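Local coordinates for centrosomal protein of 104 kDa (Homo sapiens, PDB 5LPI), which is required for ciliogenesis and for structural integrity at the ciliary tip, and is represented here by its zinc finger array, at residues 81-84 against 85-89; 47-51 against 52-56; 95-98 against 99-102. One frame throughout, in Å; residues are numbered along the deposited sequence.

Contact 1: 81-84 against 85-89; sequences EELP and RHIKH. With ZN (zinc ion), chain E.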
loop_
_atom_site.group_PDB
_atom_site.type_symbol
_atom_site.label_atom_id
_atom_site.label_comp_id
_atom_site.label_asym_id
_atom_site.label_seq_id
_atom_site.Cartn_x
_atom_site.Cartn_y
_atom_site.Cartn_z
ATOM N N GLU A 81 2.918 20.863 -7.347
ATOM C CA GLU A 81 3.902 21.900 -7.655
ATOM C C GLU A 81 5.232 21.311 -8.115
ATOM O O GLU A 81 5.934 21.936 -8.917
ATOM C CB GLU A 81 4.135 22.815 -6.444
ATOM C CG GLU A 81 4.633 22.112 -5.184
ATOM C CD GLU A 81 3.499 21.637 -4.290
ATOM O OE1 GLU A 81 2.439 21.259 -4.824
ATOM O OE2 GLU A 81 3.660 21.655 -3.052
ATOM N N GLU A 82 5.597 20.125 -7.621
ATOM C CA GLU A 82 6.871 19.501 -7.958
ATOM C C GLU A 82 6.795 18.639 -9.208
ATOM O O GLU A 82 7.839 18.199 -9.698
ATOM C CB GLU A 82 7.375 18.652 -6.786
ATOM C CG GLU A 82 7.541 19.422 -5.480
ATOM C CD GLU A 82 7.877 18.523 -4.299
ATOM O OE1 GLU A 82 7.294 17.424 -4.198
ATOM O OE2 GLU A 82 8.727 18.909 -3.468
ATOM N N LEU A 83 5.592 18.410 -9.739
ATOM C CA LEU A 83 5.434 17.482 -10.855
ATOM C C LEU A 83 6.149 17.931 -12.127
ATOM O O LEU A 83 6.755 17.070 -12.788
ATOM C CB LEU A 83 3.939 17.242 -11.107
ATOM C CG LEU A 83 3.527 16.159 -12.108
ATOM C CD1 LEU A 83 4.244 14.829 -11.843
ATOM C CD2 LEU A 83 2.012 15.955 -12.076
ATOM N N PRO A 84 6.120 19.209 -12.541
ATOM C CA PRO A 84 6.929 19.587 -13.716
ATOM C C PRO A 84 8.415 19.279 -13.553
ATOM O O PRO A 84 9.011 18.656 -14.442
ATOM C CB PRO A 84 6.643 21.093 -13.858
ATOM C CG PRO A 84 5.248 21.245 -13.319
ATOM C CD PRO A 84 5.218 20.312 -12.133
ATOM N N ARG A 85 9.025 19.683 -12.435
ATOM C CA ARG A 85 10.421 19.330 -12.167
ATOM C C ARG A 85 10.611 17.812 -12.096
ATOM O O ARG A 85 11.575 17.274 -12.656
ATOM C CB ARG A 85 10.879 19.999 -10.871
ATOM C CG ARG A 85 12.231 19.557 -10.347
ATOM C CD ARG A 85 12.591 20.281 -9.039
ATOM N NE ARG A 85 13.165 21.608 -9.290
ATOM C CZ ARG A 85 13.740 22.377 -8.366
ATOM N NH1 ARG A 85 13.827 21.963 -7.107
ATOM N NH2 ARG A 85 14.234 23.566 -8.699
ATOM N N HIS A 86 9.703 17.108 -11.412
ATOM C CA HIS A 86 9.759 15.644 -11.392
ATOM C C HIS A 86 9.788 15.088 -12.809
ATOM O O HIS A 86 10.630 14.250 -13.149
ATOM C CB HIS A 86 8.563 15.074 -10.615
ATOM C CG HIS A 86 8.519 13.569 -10.576
ATOM N ND1 HIS A 86 8.922 12.843 -9.475
ATOM C CD2 HIS A 86 8.122 12.659 -11.500
ATOM C CE1 HIS A 86 8.779 11.553 -9.723
ATOM N NE2 HIS A 86 8.303 11.413 -10.948
ATOM N N ILE A 87 8.883 15.575 -13.659
ATOM C CA ILE A 87 8.799 15.104 -15.037
ATOM C C ILE A 87 10.054 15.477 -15.811
ATOM O O ILE A 87 10.590 14.666 -16.579
ATOM C CB ILE A 87 7.524 15.665 -15.694
ATOM C CG1 ILE A 87 6.292 14.908 -15.183
ATOM C CG2 ILE A 87 7.614 15.626 -17.208
ATOM C CD1 ILE A 87 4.992 15.609 -15.476
ATOM N N LYS A 88 10.553 16.698 -15.609
ATOM C CA LYS A 88 11.744 17.143 -16.323
ATOM C C LYS A 88 12.971 16.330 -15.924
ATOM O O LYS A 88 13.782 15.962 -16.782
ATOM C CB LYS A 88 11.974 18.635 -16.076
ATOM C CG LYS A 88 11.231 19.555 -17.056
ATOM C CD LYS A 88 11.760 19.404 -18.489
ATOM C CE LYS A 88 11.261 20.515 -19.423
ATOM N NZ LYS A 88 10.000 20.178 -20.151
ATOM N N HIS A 89 13.108 16.005 -14.637
ATOM C CA HIS A 89 14.299 15.296 -14.178
ATOM C C HIS A 89 14.356 13.846 -14.653
ATOM O O HIS A 89 15.454 13.284 -14.730
ATOM C CB HIS A 89 14.393 15.353 -12.656
ATOM C CG HIS A 89 14.977 16.631 -12.142
ATOM N ND1 HIS A 89 15.701 16.701 -10.972
ATOM C CD2 HIS A 89 14.951 17.887 -12.644
ATOM C CE1 HIS A 89 16.093 17.946 -10.773
ATOM N NE2 HIS A 89 15.651 18.687 -11.773
HETATM ZN ZN ZN E . 7.689 9.858 -12.140
HETATM O O HOH W 1 7.952 21.479 -10.434
#
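From E82 to K88 the backbone climbs by regular i to i+4 hydrogen bonds, the N atoms of H86, I87 and K88 reaching back to the O atoms of E82, L83 and P84. These turns belong to helix 83-89, the helix of a zinc finger that takes its third zinc-binding side chain, H86, from it. The first of the three bonds is the straightest: H86 N lies 2.8 Å from E82 O, with an N-H...O angle of 166°. One residue earlier, at E81 O and R85 N, a water stands in for the direct bond. It donates to E81 O and accepts from R85 N at 2.9 Å, so the i to i+4 spacing is kept with one molecule inserted. P84 has no N-H to offer, but its carbonyl still serves K88 N, and the CB of K88 rests 3.4 Å from that same P84 O.

On one flank the aliphatic side chains of L83 and I87 pack together, four residues apart. CD1 of I87 lies 3.7 Å from CG of L83 and only slightly farther from the L83 CD1 branch. Elsewhere on the helix, CG of R85 sits 3.8 Å above one face of the H89 imidazole, toward its rim. V78 of strand 77-79 touches both L83 and H86 and so ties the helix to the hairpin before it. H86 has its CG anti to the backbone N (chi1 178°), which carries the ring out from the helix toward the metal. There, alongside the sulfurs of C71, C74 and C92, H86 NE2 binds the zinc ion at 2.0 Å.

Contact 2: 47-51 against 52-56; sequences QVVEI and SSLTE
V49 and L54 meet through one methyl of each: CG2 of V49 lies 3.6 Å from CD1 of L54, where the two side chains cross obliquely. The L54 side chain leaves the backbone with CG turned beside its carbonyl carbon (chi1 175°), a course that lets CD1 meet V49. Beside this apolar touch, CB of E50 packs against CB of S53 at 3.9 Å, while the E50 carboxylate runs out in an extended chain past the S52 hydroxyl without bonding to it.

Two i to i+3 backbone bonds turn the chain between these pairs. S53 N reaches E50 O at 3.0 Å and L54 N reaches I51 O at 3.1 Å, both donors standing well above the carbonyl planes, 66° out for S53 N. This is the tight join of a beta-beta-alpha zinc finger, leading from strand 48-50 of the hairpin into helix 54-60, with C42, C45, H57 and C62 as metal ligands. S53 occupies the N-cap position, but its hydroxyl makes no capping bond. A water continues the turn, donating to I51 O and accepting from T55 N.

Farther out, V49 pairs by its backbone with T40 across the hairpin, and its side chain comes within about 5 Å of a zinc ion. I51 bonds by its backbone to M38 and turns its side chain onto P105, L106 and L122, while S52 meets W118 of helix 115-123.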
loop_
_atom_site.group_PDB
_atom_site.type_symbol
_atom_site.label_atom_id
_atom_site.label_comp_id
_atom_site.label_asym_id
_atom_site.label_seq_id
_atom_site.Cartn_x
_atom_site.Cartn_y
_atom_site.Cartn_z
ATOM N N GLN A 47 -5.263 8.975 7.664
ATOM C CA GLN A 47 -6.051 7.755 7.565
ATOM C C GLN A 47 -5.133 6.561 7.317
ATOM O O GLN A 47 -4.060 6.707 6.733
ATOM C CB GLN A 47 -7.054 7.845 6.419
ATOM C CG GLN A 47 -8.064 8.954 6.583
ATOM C CD GLN A 47 -9.197 8.548 7.485
ATOM O OE1 GLN A 47 -9.297 9.023 8.609
ATOM N NE2 GLN A 47 -10.057 7.654 7.001
ATOM N N VAL A 48 -5.579 5.375 7.745
ATOM C CA VAL A 48 -4.892 4.125 7.404
ATOM C C VAL A 48 -5.304 3.710 5.998
ATOM O O VAL A 48 -6.496 3.693 5.669
ATOM C CB VAL A 48 -5.217 3.014 8.417
ATOM C CG1 VAL A 48 -4.434 1.725 8.063
ATOM C CG2 VAL A 48 -4.852 3.455 9.821
ATOM N N VAL A 49 -4.324 3.341 5.168
ATOM C CA VAL A 49 -4.602 2.894 3.808
ATOM C C VAL A 49 -3.758 1.659 3.497
ATOM O O VAL A 49 -2.683 1.449 4.070
ATOM C CB VAL A 49 -4.335 3.999 2.751
ATOM C CG1 VAL A 49 -5.095 5.277 3.082
ATOM C CG2 VAL A 49 -2.869 4.276 2.637
ATOM N N GLU A 50 -4.266 0.831 2.589
ATOM C CA GLU A 50 -3.478 -0.279 2.075
ATOM C C GLU A 50 -2.295 0.268 1.289
ATOM O O GLU A 50 -2.458 1.167 0.457
ATOM C CB GLU A 50 -4.337 -1.168 1.180
ATOM C CG GLU A 50 -5.398 -1.959 1.921
ATOM C CD GLU A 50 -6.247 -2.813 0.984
ATOM O OE1 GLU A 50 -7.467 -2.570 0.890
ATOM O OE2 GLU A 50 -5.695 -3.725 0.348
ATOM N N ILE A 51 -1.104 -0.266 1.550
ATOM C CA ILE A 51 0.063 0.152 0.778
ATOM C C ILE A 51 -0.155 -0.128 -0.703
ATOM O O ILE A 51 0.191 0.693 -1.561
ATOM C CB ILE A 51 1.333 -0.531 1.315
ATOM C CG1 ILE A 51 1.619 -0.041 2.741
ATOM C CG2 ILE A 51 2.541 -0.245 0.402
ATOM C CD1 ILE A 51 2.658 -0.858 3.465
ATOM N N SER A 52 -0.776 -1.264 -1.029
ATOM C CA SER A 52 -0.990 -1.599 -2.433
ATOM C C SER A 52 -2.019 -0.695 -3.098
ATOM O O SER A 52 -2.162 -0.745 -4.324
ATOM C CB SER A 52 -1.407 -3.070 -2.573
ATOM O OG SER A 52 -2.658 -3.322 -1.955
ATOM N N SER A 53 -2.695 0.152 -2.321
ATOM C CA SER A 53 -3.691 1.096 -2.817
ATOM C C SER A 53 -3.278 2.542 -2.579
ATOM O O SER A 53 -4.106 3.453 -2.752
ATOM C CB SER A 53 -5.043 0.827 -2.148
ATOM O OG SER A 53 -5.587 -0.411 -2.573
ATOM N N LEU A 54 -2.025 2.779 -2.178
ATOM C CA LEU A 54 -1.653 4.100 -1.673
ATOM C C LEU A 54 -1.656 5.143 -2.780
ATOM O O LEU A 54 -2.156 6.257 -2.590
ATOM C CB LEU A 54 -0.284 4.046 -0.989
ATOM C CG LEU A 54 0.304 5.370 -0.516
ATOM C CD1 LEU A 54 -0.574 6.067 0.528
ATOM C CD2 LEU A 54 1.719 5.182 0.023
ATOM N N THR A 55 -1.095 4.816 -3.945
ATOM C CA THR A 55 -1.115 5.786 -5.035
ATOM C C THR A 55 -2.548 6.145 -5.417
ATOM O O THR A 55 -2.894 7.331 -5.537
ATOM C CB THR A 55 -0.340 5.239 -6.235
ATOM O OG1 THR A 55 1.022 5.022 -5.837
ATOM C CG2 THR A 55 -0.376 6.235 -7.397
ATOM N N GLU A 56 -3.405 5.134 -5.578
ATOM C CA GLU A 56 -4.803 5.396 -5.901
ATOM C C GLU A 56 -5.480 6.216 -4.807
ATOM O O GLU A 56 -6.307 7.089 -5.101
ATOM C CB GLU A 56 -5.548 4.083 -6.123
ATOM C CG GLU A 56 -7.038 4.277 -6.379
ATOM C CD GLU A 56 -7.756 2.985 -6.726
ATOM O OE1 GLU A 56 -7.269 2.253 -7.612
ATOM O OE2 GLU A 56 -8.806 2.703 -6.113
HETATM O O HOH W 2 -0.134 1.938 -4.376
#

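Contact 3: 95-98 against 99-102; sequences AKPE and KLAN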
loop_
_atom_site.group_PDB
_atom_site.type_symbol
_atom_site.label_atom_id
_atom_site.label_comp_id
_atom_site.label_asym_id
_atom_site.label_seq_id
_atom_site.Cartn_x
_atom_site.Cartn_y
_atom_site.Cartn_z
ATOM N N ALA A 95 6.930 2.857 -14.862
ATOM C CA ALA A 95 5.924 1.879 -14.483
ATOM C C ALA A 95 5.661 0.912 -15.633
ATOM O O ALA A 95 6.008 1.168 -16.788
ATOM C CB ALA A 95 4.624 2.573 -14.072
ATOM N N LYS A 96 5.045 -0.212 -15.294
ATOM C CA LYS A 96 4.668 -1.252 -16.237
ATOM C C LYS A 96 3.182 -1.536 -16.085
ATOM O O LYS A 96 2.590 -1.218 -15.049
ATOM C CB LYS A 96 5.495 -2.518 -15.980
ATOM C CG LYS A 96 6.985 -2.265 -16.057
ATOM C CD LYS A 96 7.778 -3.487 -15.650
ATOM C CE LYS A 96 9.146 -3.488 -16.316
ATOM N NZ LYS A 96 10.231 -3.883 -15.390
ATOM N N PRO A 97 2.546 -2.116 -17.107
ATOM C CA PRO A 97 1.111 -2.430 -17.004
ATOM C C PRO A 97 0.782 -3.197 -15.729
ATOM O O PRO A 97 1.511 -4.102 -15.314
ATOM C CB PRO A 97 0.848 -3.278 -18.252
ATOM C CG PRO A 97 1.883 -2.822 -19.241
ATOM C CD PRO A 97 3.099 -2.454 -18.432
ATOM N N GLU A 98 -0.338 -2.826 -15.103
ATOM C CA GLU A 98 -0.706 -3.414 -13.818
ATOM C C GLU A 98 -0.843 -4.930 -13.904
ATOM O O GLU A 98 -0.542 -5.635 -12.934
ATOM C CB GLU A 98 -2.006 -2.790 -13.308
ATOM C CG GLU A 98 -2.417 -3.279 -11.934
ATOM C CD GLU A 98 -3.389 -2.344 -11.242
ATOM O OE1 GLU A 98 -3.776 -1.326 -11.853
ATOM O OE2 GLU A 98 -3.760 -2.628 -10.085
ATOM N N LYS A 99 -1.275 -5.451 -15.054
ATOM C CA LYS A 99 -1.358 -6.897 -15.221
ATOM C C LYS A 99 0.017 -7.547 -15.287
ATOM O O LYS A 99 0.140 -8.751 -15.042
ATOM C CB LYS A 99 -2.154 -7.239 -16.483
ATOM C CG LYS A 99 -3.566 -6.671 -16.495
ATOM C CD LYS A 99 -4.378 -7.216 -17.659
ATOM C CE LYS A 99 -5.794 -6.652 -17.655
ATOM N NZ LYS A 99 -6.597 -7.164 -18.804
ATOM N N LEU A 100 1.051 -6.782 -15.606
ATOM C CA LEU A 100 2.384 -7.351 -15.704
ATOM C C LEU A 100 3.168 -7.232 -14.408
ATOM O O LEU A 100 4.051 -8.061 -14.161
ATOM C CB LEU A 100 3.163 -6.685 -16.843
ATOM C CG LEU A 100 2.974 -7.231 -18.262
ATOM C CD1 LEU A 100 1.513 -7.499 -18.573
ATOM C CD2 LEU A 100 3.578 -6.273 -19.306
ATOM N N ALA A 101 2.858 -6.243 -13.563
ATOM C CA ALA A 101 3.691 -6.004 -12.391
ATOM C C ALA A 101 2.944 -5.233 -11.305
ATOM O O ALA A 101 2.189 -4.298 -11.590
ATOM C CB ALA A 101 4.964 -5.241 -12.786
ATOM N N ASN A 102 3.178 -5.636 -10.058
ATOM C CA ASN A 102 2.940 -4.764 -8.915
ATOM C C ASN A 102 3.987 -3.658 -8.857
ATOM O O ASN A 102 5.151 -3.854 -9.216
ATOM C CB ASN A 102 3.023 -5.539 -7.607
ATOM C CG ASN A 102 1.895 -6.488 -7.418
ATOM O OD1 ASN A 102 0.825 -6.314 -7.994
ATOM N ND2 ASN A 102 2.117 -7.510 -6.588
HETATM O O HOH W 3 2.162 -2.006 -12.394
#
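A surface turn from P97 to L100 forms part of the loop that links helix 83-89 to strand 102-103, and its two ends touch through both backbone and side chain. The L100 amide closes it, N lying 2.7 Å from P97 O with an N-H...O angle of 143°. That donor approaches from above the carbonyl plane, 53° out of it. A101 N also leans on P97 O, at 3.1 Å, but the bond is weak. One carbonyl therefore collects the amides of two successive residues, the second more loosely than the first.

The side chains meet at the same place. CD2 of L100 rests against the P97 ring, 3.8 Å from its CG and nearly as close to its CD. CG of L100 stands beside its own backbone N rather than beside the carbonyl carbon (chi1 -85°), which brings the branch round to the proline. Between these ends E98 and K99 take phi and psi values close to those of a type I beta turn, and both send long, extended side chains outward from an exposed corner.

Within the array, this turn lies in the linker between the finger that uses C71, C74, H86 and C92 and the next, which uses C104, C107, H121 and C128. Just outside the turn, CB of K96 faces CB of A101 at 4.2 Å. A water lies 2.8 Å from K96 O; its very short approach to A101 O is doubtful. A95 bonds by its backbone to R73 of the preceding finger, while K96 touches N110 of the next; N102 packs on F111 and W118, and its ND2 donates to G114 O.

The three local contacts follow one another along the chain in the order 2, 1, 3, and no two of them touch. The centre of contact 2 lies about 4 Å from the centre of the chain, near the middle of the array, whereas that of contact 1 lies about 23 Å from it, at the surface. Only contact 1 supplies a zinc ligand directly. Contact 2 borders a metal site through V49, and contact 3, whose A101 side chain is about 12 Å from a zinc ion, belongs to the linker. Contacts 2 and 3 come nearest, about 6 Å between closest atoms, and both have side chains resting on W118 of helix 115-123, in the last finger.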